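Local coordinates for CADD-like protein of unknown function (Nostoc punctiforme, PDB 3B5O) that is of unknown function but belongs to an all-helical group of CADD-like proteins and may act as an oxidoreductase, at residues 36-39 / 40-44; 137-140 / 141-144; 201-204 / 205-208. One frame throughout, in Å; residues are numbered along the deposited sequence. Where two conformers were deposited one is given.

Contact 1 (36-39 / 40-44)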
# COMPACT_ATOMS: atom_id res chain seq x y z
N ALA A 36 19.82 12.13 3.74
CA ALA A 36 18.63 12.51 4.52
C ALA A 36 18.86 12.58 6.02
O ALA A 36 19.56 11.75 6.59
CB ALA A 36 17.48 11.52 4.23
N SER A 37 18.22 13.54 6.66
CA SER A 37 18.20 13.60 8.11
C SER A 37 17.13 12.66 8.70
O SER A 37 16.18 12.22 8.00
CB SER A 37 17.94 15.03 8.56
OG SER A 37 16.58 15.36 8.33
N PHE A 38 17.28 12.37 9.98
CA PHE A 38 16.29 11.60 10.73
C PHE A 38 14.91 12.23 10.55
O PHE A 38 13.94 11.52 10.23
CB PHE A 38 16.65 11.58 12.23
CG PHE A 38 15.66 10.84 13.07
CD1 PHE A 38 14.53 11.50 13.56
CD2 PHE A 38 15.83 9.50 13.36
CE1 PHE A 38 13.58 10.82 14.31
CE2 PHE A 38 14.90 8.82 14.14
CZ PHE A 38 13.77 9.49 14.61
N ALA A 39 14.84 13.55 10.70
CA ALA A 39 13.55 14.27 10.61
C ALA A 39 12.89 14.05 9.26
O ALA A 39 11.66 13.94 9.16
CB ALA A 39 13.73 15.77 10.87
N GLN A 40 13.69 14.04 8.20
CA GLN A 40 13.15 13.89 6.86
C GLN A 40 12.57 12.50 6.61
O GLN A 40 11.51 12.38 5.99
CB GLN A 40 14.21 14.26 5.81
CG GLN A 40 14.49 15.74 5.80
CD GLN A 40 15.73 16.13 5.02
OE1 GLN A 40 16.70 15.37 4.96
NE2 GLN A 40 15.71 17.31 4.41
N ILE A 41 13.24 11.46 7.08
CA ILE A 41 12.73 10.09 6.92
C ILE A 41 11.56 9.84 7.89
O ILE A 41 10.61 9.13 7.56
CB ILE A 41 13.85 9.04 7.03
CG1 ILE A 41 14.92 9.32 5.97
CG2 ILE A 41 13.32 7.61 6.87
CD1 ILE A 41 14.41 9.48 4.53
N ALA A 42 11.58 10.47 9.06
CA ALA A 42 10.43 10.41 9.96
C ALA A 42 9.19 11.01 9.28
O ALA A 42 8.09 10.47 9.42
CB ALA A 42 10.74 11.12 11.29
N TYR A 43 9.38 12.11 8.56
CA TYR A 43 8.30 12.74 7.79
C TYR A 43 7.74 11.77 6.77
O TYR A 43 6.51 11.65 6.62
CB TYR A 43 8.79 14.00 7.09
CG TYR A 43 7.85 14.56 6.06
CD1 TYR A 43 6.81 15.41 6.43
CD2 TYR A 43 7.95 14.19 4.73
CE1 TYR A 43 5.92 15.91 5.48
CE2 TYR A 43 7.07 14.69 3.79
CZ TYR A 43 6.06 15.55 4.16
OH TYR A 43 5.15 16.06 3.24
N VAL A 44 8.61 11.07 6.05
CA VAL A 44 8.14 10.08 5.10
C VAL A 44 7.27 9.02 5.80
O VAL A 44 6.22 8.64 5.29
CB VAL A 44 9.33 9.39 4.36
CG1 VAL A 44 8.86 8.15 3.57
CG2 VAL A 44 10.07 10.41 3.47
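Ala36 opens the turn by laying its CB against the end of Ile41, 3.7 Å from CD1, an apolar touch. Ser37 follows as the N-cap and exchanges bonds with Gln40 in both directions. Its OG stands between its own backbone N and carbonyl carbon (chi1 73°) and accepts from Gln40 N at 3.2 Å. In return the Gln40 side chain, CG beside its own N and extended from there, runs back to Ser37, and its OE1 takes the Ser37 N-H at 2.9 Å in a nearly straight bond, the donor tilted 24° from the amide carbonyl plane; a weak OG to OE1 bond of 3.4 Å adds little. The other end of the amide, NE2, bonds to Ser232 OG, which leaves the group little freedom to flip. The carbonyl O of Ser37 accepts from Ile41 N. Phe38 and Ala39 carry the ladder onward through Phe38 O to Ala42 N (2.8 Å) and Ala39 O to Tyr43 N (3.0 Å), while Phe38 CE1 passes obliquely near the Ala42 methyl. Reciprocal bonds between the N-cap residue and the third residue after it make this a classic capping box, here starting helix 38-68.

Contact 2 (137-140 / 141-144)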
# COMPACT_ATOMS: atom_id res chain seq x y z
N TYR A 137 -12.26 -3.01 -13.16
CA TYR A 137 -11.20 -2.03 -13.00
C TYR A 137 -10.89 -1.84 -11.54
O TYR A 137 -9.73 -1.79 -11.14
CB TYR A 137 -11.66 -0.72 -13.60
CG TYR A 137 -10.64 0.38 -13.72
CD1 TYR A 137 -10.35 1.21 -12.64
CD2 TYR A 137 -9.99 0.65 -14.92
CE1 TYR A 137 -9.47 2.24 -12.75
CE2 TYR A 137 -9.11 1.69 -15.04
CZ TYR A 137 -8.84 2.50 -13.95
OH TYR A 137 -7.98 3.56 -14.07
N VAL A 138 -11.94 -1.72 -10.73
CA VAL A 138 -11.75 -1.51 -9.28
C VAL A 138 -11.03 -2.70 -8.66
O VAL A 138 -10.16 -2.53 -7.80
CB VAL A 138 -13.09 -1.24 -8.57
CG1 VAL A 138 -12.91 -1.21 -7.04
CG2 VAL A 138 -13.68 0.07 -9.08
N LEU A 139 -11.39 -3.92 -9.06
CA LEU A 139 -10.71 -5.08 -8.51
C LEU A 139 -9.27 -5.20 -8.99
O LEU A 139 -8.45 -5.74 -8.29
CB LEU A 139 -11.51 -6.37 -8.76
CG LEU A 139 -12.39 -6.79 -7.58
CD1 LEU A 139 -11.55 -7.19 -6.38
CD2 LEU A 139 -13.37 -5.70 -7.18
N GLY A 140 -8.97 -4.68 -10.19
CA GLY A 140 -7.59 -4.59 -10.62
C GLY A 140 -6.78 -3.68 -9.70
O GLY A 140 -5.65 -4.00 -9.33
N ALA A 141 -7.33 -2.51 -9.40
CA ALA A 141 -6.66 -1.60 -8.47
C ALA A 141 -6.51 -2.25 -7.08
O ALA A 141 -5.49 -2.06 -6.39
CB ALA A 141 -7.42 -0.29 -8.37
N THR A 142 -7.52 -2.99 -6.67
CA THR A 142 -7.49 -3.67 -5.39
C THR A 142 -6.42 -4.77 -5.40
O THR A 142 -5.69 -4.95 -4.43
CB THR A 142 -8.88 -4.23 -5.05
OG1 THR A 142 -9.85 -3.18 -5.09
CG2 THR A 142 -8.91 -4.89 -3.66
N TYR A 143 -6.31 -5.49 -6.51
CA TYR A 143 -5.28 -6.51 -6.63
C TYR A 143 -3.88 -5.86 -6.61
O TYR A 143 -2.95 -6.45 -6.11
CB TYR A 143 -5.51 -7.37 -7.89
CG TYR A 143 -4.54 -8.52 -7.97
CD1 TYR A 143 -4.55 -9.51 -7.01
CD2 TYR A 143 -3.58 -8.58 -8.96
CE1 TYR A 143 -3.63 -10.54 -7.04
CE2 TYR A 143 -2.65 -9.60 -8.98
CZ TYR A 143 -2.68 -10.57 -8.02
OH TYR A 143 -1.76 -11.60 -8.07
N ALA A 144 -3.76 -4.65 -7.13
CA ALA A 144 -2.50 -3.92 -7.04
C ALA A 144 -2.07 -3.66 -5.59
O ALA A 144 -0.88 -3.69 -5.29
CB ALA A 144 -2.54 -2.63 -7.82
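Thr142 turns its hydroxyl back onto the preceding turn, where Val138 O receives it. Its CB lies near two carbonyl oxygens of that turn, 3.5 Å from Val138 O and 3.6 Å from Leu139 O. From there OG1 branches anti to its own carbonyl carbon (chi1 -56°), beside the backbone N, and this brings it to donate to Val138 O at 2.8 Å. Val138 O also accepts from Thr142 N at 2.9 Å. The two donors come from opposite faces of the carbonyl plane, the hydroxyl standing 39° out of it, so that one residue holds the acceptor twice. This is the familiar threonine bond to the carbonyl four residues back, by which a helix takes up a buried hydroxyl within its own backbone, here near the start of helix 135-163. OG1 also lies 4.1 Å from Val138 CG1, the two side chains crossing obliquely. A valine here would probably keep much of the bulk but leave Val138 O with its backbone donor alone from this residue. Outward, Thr142 packs on Phe131 of helix 118-131, Leu191 of helix 190-196 and Ala62 of helix 38-68. One residue on, Tyr143 N bonds to Leu139 O, and its CB rests 3.4 Å from that same oxygen; the ring leads away from the turn to give its OH a bond from Asn12 ND2.

Contact 3 (201-204 / 205-208)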
# COMPACT_ATOMS: atom_id res chain seq x y z
N PRO A 201 -13.25 -12.99 -19.67
CA PRO A 201 -12.13 -12.59 -20.53
C PRO A 201 -12.25 -11.20 -21.16
O PRO A 201 -11.24 -10.51 -21.31
CB PRO A 201 -12.14 -13.68 -21.61
CG PRO A 201 -12.63 -14.88 -20.90
CD PRO A 201 -13.69 -14.37 -19.98
N GLU A 202 -13.46 -10.78 -21.52
CA GLU A 202 -13.67 -9.47 -22.16
C GLU A 202 -13.39 -8.28 -21.24
O GLU A 202 -13.28 -7.15 -21.72
CB GLU A 202 -15.07 -9.32 -22.77
CG GLU A 202 -16.22 -9.60 -21.83
CD GLU A 202 -16.69 -11.06 -21.84
OE1 GLU A 202 -15.87 -11.97 -22.13
OE2 GLU A 202 -17.88 -11.28 -21.52
N GLU A 203 -13.28 -8.55 -19.95
CA GLU A 203 -12.93 -7.50 -18.98
C GLU A 203 -11.51 -7.59 -18.41
O GLU A 203 -11.14 -6.82 -17.50
CB GLU A 203 -13.94 -7.51 -17.86
CG GLU A 203 -15.42 -7.33 -18.31
CD GLU A 203 -15.66 -6.18 -19.29
OE1 GLU A 203 -15.01 -5.11 -19.15
OE2 GLU A 203 -16.51 -6.34 -20.20
N PHE A 204 -10.69 -8.50 -18.92
CA PHE A 204 -9.28 -8.58 -18.47
C PHE A 204 -8.55 -7.25 -18.68
O PHE A 204 -7.73 -6.85 -17.86
CB PHE A 204 -8.53 -9.70 -19.20
CG PHE A 204 -8.81 -11.10 -18.69
CD1 PHE A 204 -9.88 -11.40 -17.88
CD2 PHE A 204 -8.00 -12.14 -19.11
CE1 PHE A 204 -10.10 -12.71 -17.46
CE2 PHE A 204 -8.24 -13.45 -18.69
CZ PHE A 204 -9.29 -13.72 -17.88
N GLY A 205 -8.84 -6.57 -19.78
CA GLY A 205 -8.20 -5.31 -20.08
C GLY A 205 -8.50 -4.24 -19.04
O GLY A 205 -7.65 -3.42 -18.71
N GLU A 206 -9.74 -4.24 -18.55
CA GLU A 206 -10.15 -3.26 -17.53
C GLU A 206 -9.49 -3.58 -16.19
O GLU A 206 -9.03 -2.68 -15.49
CB GLU A 206 -11.68 -3.21 -17.38
CG GLU A 206 -12.35 -2.40 -18.48
CD GLU A 206 -11.98 -0.92 -18.38
OE1 GLU A 206 -12.51 -0.25 -17.48
OE2 GLU A 206 -11.12 -0.45 -19.16
N PHE A 207 -9.39 -4.86 -15.87
CA PHE A 207 -8.69 -5.29 -14.65
C PHE A 207 -7.22 -4.84 -14.72
O PHE A 207 -6.67 -4.26 -13.78
CB PHE A 207 -8.80 -6.80 -14.51
CG PHE A 207 -8.18 -7.36 -13.26
CD1 PHE A 207 -6.82 -7.70 -13.24
CD2 PHE A 207 -8.92 -7.56 -12.12
CE1 PHE A 207 -6.24 -8.23 -12.12
CE2 PHE A 207 -8.34 -8.10 -10.99
CZ PHE A 207 -7.00 -8.45 -11.00
N ALA A 208 -6.57 -5.07 -15.87
CA ALA A 208 -5.18 -4.64 -16.06
C ALA A 208 -5.05 -3.12 -15.96
O ALA A 208 -4.10 -2.62 -15.38
CB ALA A 208 -4.63 -5.15 -17.42
O HOH W 1 -10.21 -7.76 -22.12
O HOH W 2 -11.53 -5.08 -20.95
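Glu203 O is where the new helix first takes hold, accepting from Phe207 N at 3.1 Å and, weakly, from Glu206 N. Next along, Phe204 O takes Ala208 N at 2.9 Å, with the Phe207 and Ala208 CB atoms lying close by. Between the side chains the contact is slight: Glu203 and Glu206 run alongside each other in the same direction, Glu203 OE1 approaching Glu206 CG at 3.9 Å. Both chains bend at chi2, and their carboxylate planes are turned 77° apart. The OE1 atoms of Glu203 and Glu206 are 5.7 Å apart, like charges not in contact, and Arg133 near Glu206 probably eases any repulsion.

A second shell holds this start in shape. Water 1 donates to Pro201 O and accepts from Gly205 N, both at 3.0 Å, while water 2 donates to Glu202 O at 2.8 Å and accepts weakly from Glu206 N. The waters thus join the 3-10 turn 201-203 to the first amides of the helix; Glu203, the last residue of that turn, is the N-cap. Phe204 folds back over that turn, one ring face receiving Pro201 CA 3.6 Å above its plane, toward the rim.

Farther out, Glu203 OE1 has a weak hydrogen bond from Gln134, and Glu206 OE1 a long, weak ion pair with Arg133. Phe204 and Phe207 both reach helix 2-18, where Phe207 meets Phe4 edge-to-face and packs on Leu7 and Leu11. The Phe207 ring also reaches helix 135-163, at whose start Glu203 and Glu206 touch Asp136, and Glu206 also Tyr137.

Overall arrangement
From the N terminus, the chain passes through helix 2-18 before contact 1 opens helix 38-68, on the opposite side of the chain's centre from the other two. Contact 2 comes next, near the start of helix 135-163, its centre about 31 Å from that of contact 1. Contact 3 starts helix 204-230 last. Each lies within one continuous run of chain, so none closes a long loop, and the three follow in series without nesting or crossing. Contacts 2 and 3 meet directly: Phe207 CD2 lies 3.5 Å from Gly140 N, and Tyr137 CD2 is equally near Glu206 O. Helices 135-163 and 204-230 are thereby packed together at their beginnings.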